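Local coordinates for bromodomain adjacent to zinc finger domain protein 2B (Homo sapiens, PDB 4QF3), which probably reads the tail of histone H3 through its PHD zinc finger, serving chromatin-associated transcriptional regulation, at residues K29-T33 with Y34-P38; C50-C53 with I54-S58. All coordinates share one frame; numbering follows the deposited sequence.

Interaction 1 (K29-T33 with Y34-P38). With ZN (zinc ion), chain C.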
ATOM      1  N   LYS A  29      -2.896   3.113   4.659  1.00 27.48           N
ATOM      2  CA  LYS A  29      -3.698   2.583   3.564  1.00 21.31           C
ATOM      3  C   LYS A  29      -2.803   1.601   2.801  1.00 23.81           C
ATOM      4  O   LYS A  29      -1.593   1.679   2.903  1.00 23.34           O
ATOM      5  CB  LYS A  29      -4.143   3.667   2.660  1.00 23.21           C
ATOM      6  CG  LYS A  29      -5.199   4.566   3.308  1.00 30.56           C
ATOM      7  CD  LYS A  29      -5.640   5.649   2.364  1.00 39.89           C
ATOM      8  CE  LYS A  29      -6.780   6.435   3.010  1.00 69.65           C
ATOM      9  NZ  LYS A  29      -6.991   7.753   2.353  1.00 79.08           N
ATOM     10  N   GLY A  30      -3.438   0.692   2.083  1.00 21.48           N
ATOM     11  CA  GLY A  30      -2.792  -0.400   1.348  1.00 19.47           C
ATOM     12  C   GLY A  30      -3.010  -0.343  -0.137  1.00 19.39           C
ATOM     13  O   GLY A  30      -3.996   0.175  -0.641  1.00 20.50           O
ATOM     14  N   CYS A  31      -2.017  -0.836  -0.892  1.00 17.72           N
ATOM     15  CA  CYS A  31      -2.189  -0.981  -2.309  1.00 17.46           C
ATOM     16  C   CYS A  31      -1.230  -2.028  -2.832  1.00 18.24           C
ATOM     17  O   CYS A  31      -0.029  -1.990  -2.524  1.00 16.24           O
ATOM     18  CB  CYS A  31      -1.965   0.350  -3.013  1.00 20.23           C
ATOM     19  SG  CYS A  31      -2.441   0.420  -4.761  1.00 21.53           S
ATOM     20  N   HIS A  32      -1.719  -2.948  -3.651  1.00 16.22           N
ATOM     21  CA  HIS A  32      -0.803  -3.949  -4.237  1.00 17.13           C
ATOM     22  C   HIS A  32       0.170  -3.354  -5.241  1.00 15.49           C
ATOM     23  O   HIS A  32      -0.175  -2.439  -5.968  1.00 16.01           O
ATOM     24  CB  HIS A  32      -1.596  -4.984  -5.028  1.00 18.62           C
ATOM     25  CG  HIS A  32      -2.454  -5.881  -4.169  1.00 17.15           C
ATOM     26  ND1 HIS A  32      -3.834  -5.858  -4.198  1.00 21.96           N
ATOM     27  CD2 HIS A  32      -2.105  -6.818  -3.252  1.00 21.37           C
ATOM     28  CE1 HIS A  32      -4.298  -6.783  -3.368  1.00 16.20           C
ATOM     29  NE2 HIS A  32      -3.270  -7.375  -2.780  1.00 19.41           N
ATOM     30  N   THR A  33       1.373  -3.920  -5.269  1.00 16.78           N
ATOM     31  CA  THR A  33       2.349  -3.506  -6.249  1.00 19.15           C
ATOM     32  C   THR A  33       1.724  -3.459  -7.659  1.00 17.03           C
ATOM     33  O   THR A  33       1.911  -2.492  -8.439  1.00 18.88           O
ATOM     34  CB  THR A  33       3.500  -4.531  -6.219  1.00 19.54           C
ATOM     35  OG1 THR A  33       2.957  -5.854  -6.316  1.00 20.19           O
ATOM     36  CG2 THR A  33       4.392  -4.395  -5.012  1.00 19.84           C
ATOM     37  N   TYR A  34       0.944  -4.492  -8.022  1.00 18.09           N
ATOM     38  CA  TYR A  34       0.424  -4.672  -9.369  1.00 16.42           C
ATOM     39  C   TYR A  34      -0.864  -3.924  -9.636  1.00 18.47           C
ATOM     40  O   TYR A  34      -1.371  -3.933 -10.749  1.00 21.07           O
ATOM     41  CB  TYR A  34       0.232  -6.178  -9.641  1.00 19.70           C
ATOM     42  CG  TYR A  34      -0.598  -6.901  -8.584  1.00 18.67           C
ATOM     43  CD1 TYR A  34      -1.989  -6.766  -8.531  1.00 18.90           C
ATOM     44  CD2 TYR A  34      -0.003  -7.684  -7.635  1.00 18.76           C
ATOM     45  CE1 TYR A  34      -2.730  -7.427  -7.580  1.00 20.13           C
ATOM     46  CE2 TYR A  34      -0.737  -8.376  -6.696  1.00 19.57           C
ATOM     47  CZ  TYR A  34      -2.117  -8.219  -6.665  1.00 22.46           C
ATOM     48  OH  TYR A  34      -2.834  -8.894  -5.663  1.00 24.24           O
ATOM     49  N   CYS A  35      -1.388  -3.278  -8.590  1.00 17.96           N
ATOM     50  CA  CYS A  35      -2.580  -2.419  -8.678  1.00 20.68           C
ATOM     51  C   CYS A  35      -2.208  -0.948  -8.819  1.00 18.94           C
ATOM     52  O   CYS A  35      -3.018  -0.174  -9.321  1.00 21.03           O
ATOM     53  CB  CYS A  35      -3.526  -2.574  -7.469  1.00 20.35           C
ATOM     54  SG  CYS A  35      -4.357  -4.180  -7.477  1.00 21.42           S
ATOM     55  N   HIS A  36      -0.973  -0.558  -8.451  1.00 17.41           N
ATOM     56  CA  HIS A  36      -0.475   0.748  -8.811  1.00 19.38           C
ATOM     57  C   HIS A  36      -0.329   0.901 -10.304  1.00 18.20           C
ATOM     58  O   HIS A  36      -0.090  -0.070 -11.028  1.00 18.42           O
ATOM     59  CB  HIS A  36       0.920   0.986  -8.255  1.00 20.07           C
ATOM     60  CG  HIS A  36       0.955   1.287  -6.808  1.00 23.78           C
ATOM     61  ND1 HIS A  36       0.847   2.572  -6.323  1.00 39.65           N
ATOM     62  CD2 HIS A  36       1.108   0.483  -5.733  1.00 24.17           C
ATOM     63  CE1 HIS A  36       0.946   2.550  -5.008  1.00 35.55           C
ATOM     64  NE2 HIS A  36       1.114   1.301  -4.628  1.00 28.72           N
ATOM     65  N   ARG A  37      -0.466   2.148 -10.779  1.00 21.62           N
ATOM     66  CA  ARG A  37      -0.062   2.536 -12.135  1.00 21.27           C
ATOM     67  C   ARG A  37       0.815   3.771 -12.012  1.00 20.86           C
ATOM     68  O   ARG A  37       0.396   4.731 -11.380  1.00 22.35           O
ATOM     69  CB  ARG A  37      -1.266   2.867 -13.012  1.00 21.25           C
ATOM     70  CG  ARG A  37      -2.202   1.731 -13.208  1.00 29.11           C
ATOM     71  CD  ARG A  37      -1.584   0.681 -14.132  1.00 32.91           C
ATOM     72  NE  ARG A  37      -2.518  -0.430 -14.317  1.00 32.09           N
ATOM     73  CZ  ARG A  37      -2.627  -1.480 -13.496  1.00 38.42           C
ATOM     74  NH1 ARG A  37      -1.840  -1.622 -12.424  1.00 26.39           N
ATOM     75  NH2 ARG A  37      -3.529  -2.420 -13.769  1.00 43.95           N
ATOM     76  N   PRO A  38       2.051   3.708 -12.536  1.00 20.52           N
ATOM     77  CA  PRO A  38       2.736   2.552 -13.092  1.00 19.53           C
ATOM     78  C   PRO A  38       2.887   1.449 -12.047  1.00 16.86           C
ATOM     79  O   PRO A  38       2.944   1.714 -10.850  1.00 19.32           O
ATOM     80  CB  PRO A  38       4.139   3.092 -13.448  1.00 21.75           C
ATOM     81  CG  PRO A  38       3.975   4.579 -13.526  1.00 26.73           C
ATOM     82  CD  PRO A  38       2.884   4.928 -12.589  1.00 24.73           C
TER
HETATM   83 ZN    ZN C2001      -5.079  -4.542  -5.345  1.00 20.58          ZN

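Interaction 2 (C50-C53 with I54-S58). With ZN (zinc ion), chain D.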
ATOM      1  N   CYS A  50       3.182   5.906   0.639  1.00 18.05           N
ATOM      2  CA  CYS A  50       2.369   5.846  -0.577  1.00 21.09           C
ATOM      3  C   CYS A  50       2.503   7.157  -1.349  1.00 21.86           C
ATOM      4  O   CYS A  50       2.977   8.177  -0.862  1.00 20.56           O
ATOM      5  CB  CYS A  50       0.894   5.565  -0.284  1.00 20.65           C
ATOM      6  SG  CYS A  50       0.015   6.986   0.383  1.00 20.32           S
ATOM      7  N   PRO A  51       2.084   7.141  -2.621  1.00 21.71           N
ATOM      8  CA  PRO A  51       2.330   8.327  -3.409  1.00 19.76           C
ATOM      9  C   PRO A  51       1.579   9.574  -2.887  1.00 20.39           C
ATOM     10  O   PRO A  51       2.026  10.689  -3.075  1.00 19.42           O
ATOM     11  CB  PRO A  51       1.819   7.894  -4.808  1.00 24.17           C
ATOM     12  CG  PRO A  51       1.943   6.428  -4.830  1.00 24.36           C
ATOM     13  CD  PRO A  51       1.623   5.998  -3.430  1.00 22.09           C
ATOM     14  N   ALA A  52       0.422   9.360  -2.271  1.00 21.22           N
ATOM     15  CA  ALA A  52      -0.351  10.506  -1.742  1.00 22.70           C
ATOM     16  C   ALA A  52       0.420  11.149  -0.600  1.00 21.62           C
ATOM     17  O   ALA A  52       0.541  12.368  -0.524  1.00 20.93           O
ATOM     18  CB  ALA A  52      -1.725  10.065  -1.278  1.00 22.52           C
ATOM     19  N   CYS A  53       0.998  10.307   0.265  1.00 20.47           N
ATOM     20  CA  CYS A  53       1.788  10.842   1.380  1.00 18.81           C
ATOM     21  C   CYS A  53       3.061  11.525   0.938  1.00 22.49           C
ATOM     22  O   CYS A  53       3.381  12.570   1.428  1.00 22.84           O
ATOM     23  CB  CYS A  53       2.093   9.758   2.399  1.00 20.06           C
ATOM     24  SG  CYS A  53       0.672   9.249   3.417  1.00 23.08           S
ATOM     25  N   ILE A  54       3.741  10.990  -0.068  1.00 21.99           N
ATOM     26  CA  ILE A  54       4.921  11.632  -0.612  1.00 20.09           C
ATOM     27  C   ILE A  54       4.604  12.981  -1.259  1.00 25.22           C
ATOM     28  O   ILE A  54       5.276  13.974  -1.002  1.00 26.10           O
ATOM     29  CB  ILE A  54       5.605  10.649  -1.602  1.00 19.95           C
ATOM     30  CG1 ILE A  54       6.119   9.394  -0.873  1.00 26.86           C
ATOM     31  CG2 ILE A  54       6.766  11.330  -2.300  1.00 23.51           C
ATOM     32  CD1 ILE A  54       7.174   9.642   0.198  1.00 24.99           C
ATOM     33  N   ALA A  55       3.571  13.036  -2.097  1.00 23.92           N
ATOM     34  CA  ALA A  55       3.105  14.320  -2.660  1.00 25.01           C
ATOM     35  C   ALA A  55       2.811  15.428  -1.650  1.00 30.11           C
ATOM     36  O   ALA A  55       3.154  16.604  -1.869  1.00 29.01           O
ATOM     37  CB  ALA A  55       1.870  14.068  -3.522  1.00 22.72           C
ATOM     38  N   LYS A  56       2.187  15.048  -0.536  1.00 25.82           N
ATOM     39  CA  LYS A  56       1.877  15.990   0.532  1.00 31.60           C
ATOM     40  C   LYS A  56       3.108  16.438   1.279  1.00 34.33           C
ATOM     41  O   LYS A  56       3.179  17.592   1.654  1.00 32.28           O
ATOM     42  CB  LYS A  56       0.971  15.368   1.547  1.00 26.19           C
ATOM     43  CG  LYS A  56      -0.507  15.318   1.203  1.00 45.39           C
ATOM     44  CD  LYS A  56      -1.298  14.924   2.446  1.00 62.00           C
ATOM     45  CE  LYS A  56      -2.674  14.391   2.099  1.00 84.19           C
ATOM     46  NZ  LYS A  56      -2.606  13.147   1.282  1.00 74.31           N
ATOM     47  N   ALA A  57       4.047  15.523   1.522  1.00 29.86           N
ATOM     48  CA  ALA A  57       5.281  15.854   2.280  1.00 33.81           C
ATOM     49  C   ALA A  57       6.184  16.835   1.539  1.00 38.35           C
ATOM     50  O   ALA A  57       6.811  17.692   2.158  1.00 41.84           O
ATOM     51  CB  ALA A  57       6.050  14.594   2.610  1.00 32.90           C
ATOM     52  N   SER A  58       6.233  16.708   0.212  1.00 32.66           N
ATOM     53  CA  SER A  58       7.114  17.503  -0.631  1.00 45.45           C
ATOM     54  C   SER A  58       7.130  18.997  -0.292  1.00 44.48           C
ATOM     55  O   SER A  58       8.197  19.626  -0.273  1.00 49.11           O
ATOM     56  CB  SER A  58       6.713  17.350  -2.093  1.00 43.30           C
ATOM     57  OG  SER A  58       7.438  18.289  -2.872  1.00 40.37           O
ATOM     58  OXT SER A  58       6.083  19.620  -0.077  1.00 40.04           O
TER
HETATM   59 ZN    ZN D2002       0.122   7.078   2.739  1.00 21.94          ZN

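Interaction 1 (K29-T33 with Y34-P38)
The imidazole of the zinc ligand H32 carries the phenol of Y34, only two residues on, as an offset stack with ring centroids 4.6 Å apart and planes at 11°. This is the His-x-x-Cys half of the three-cysteine, one-histidine zinc site of a PHD finger, where the chain leaves strand 30-32 and turns back on itself. The zinc ion is bound by H32 ND1 at 2.1 Å and by C35 SG at 2.3 Å, while C9 and C12 complete the coordination. Y34 reaches the histidine because its CG sits between the backbone N and the carbonyl carbon (chi1 53°), which brings its chain alongside that of H32. The hydroxyl then lies over the centre of the imidazole, and H32 CB lies over the middle of the phenol in a CH-pi contact. The far nitrogen, H32 NE2, hydrogen-bonds to the backbone oxygen of D16, so metal, carbonyl and stacked ring together fix the rotation of the imidazole. With an alanine at Y34 the phenol over that imidazole face is gone, and the histidine ring is likely to be held less firmly against turning. The turn is drawn tight by one backbone oxygen, H32 O, which takes C35 N at 3.0 Å from above the carbonyl plane and H36 N at 3.2 Å nearly in line with the carbonyl bond. Beyond it, the guanidinium of R37 folds back so that NH1 spans Y34 O and H36 O, both close to its plane. On the side of the turn away from the Y34 ring, C31 SG rests over a face of the H36 imidazole, 3.8 Å from its centroid.

Interaction 2 (C50-C53 with I54-S58)
Four successive i to i+4 backbone bonds join C50-C53 to I54-S58 and build the short C-terminal helix 51-57, the straightest running from A55 N to P51 O at 3.0 Å with an N-H...O angle of 171°. Ahead of them C50 occupies the N-cap, and its sulfur accepts C53 N at 3.5 Å. The same sulfur binds the zinc ion at 2.4 Å, made possible by a chi1 of 75° that swings SG in between the backbone N and the carbonyl carbon, over the start of the helix. C53 SG, one turn on, meets the metal at 2.3 Å from its place beside its own backbone N. C50 and C53 thus form the closing CxxC pair of the four-cysteine site of the PHD finger, whose other two ligands are C24 and C27. The N-H to sulfur bond, together with the positive end of the helix dipole, would probably draw charge off the C50 thiolate. On the outer surface the side chains mostly graze carbonyls of the preceding turn: I54 CG1 approaches C50 O to 3.4 Å, and I54 also touches F49, while A55 CB stands beside P51 O. K56 extends outward, and the bend at its last torsion (chi4 62°) turns NZ back toward A52, where it ends 3.7 Å from A52 O and 4.1 Å from A52 CB.

How the interactions relate
Interaction 1 comes first along the chain and closes before interaction 2 opens; their centres lie about 15 Å apart. The centre of the former is about 6 Å from that of the chain, at the end of strand 30-32 of the small antiparallel sheet with strand 21-23, whereas the latter is a surface contact on helix 51-57. Each supplies the second pair of ligands to a different zinc ion: residues 29-38 serve the site with one histidine, residues 50-58 the all-cysteine site. The two regions touch where H36 CE1 packs on P51 CD at 3.9 Å, tying the turn after the strand to the first turn of the helix. With little regular structure, this 58-residue chain probably depends largely on its two metals for its fold.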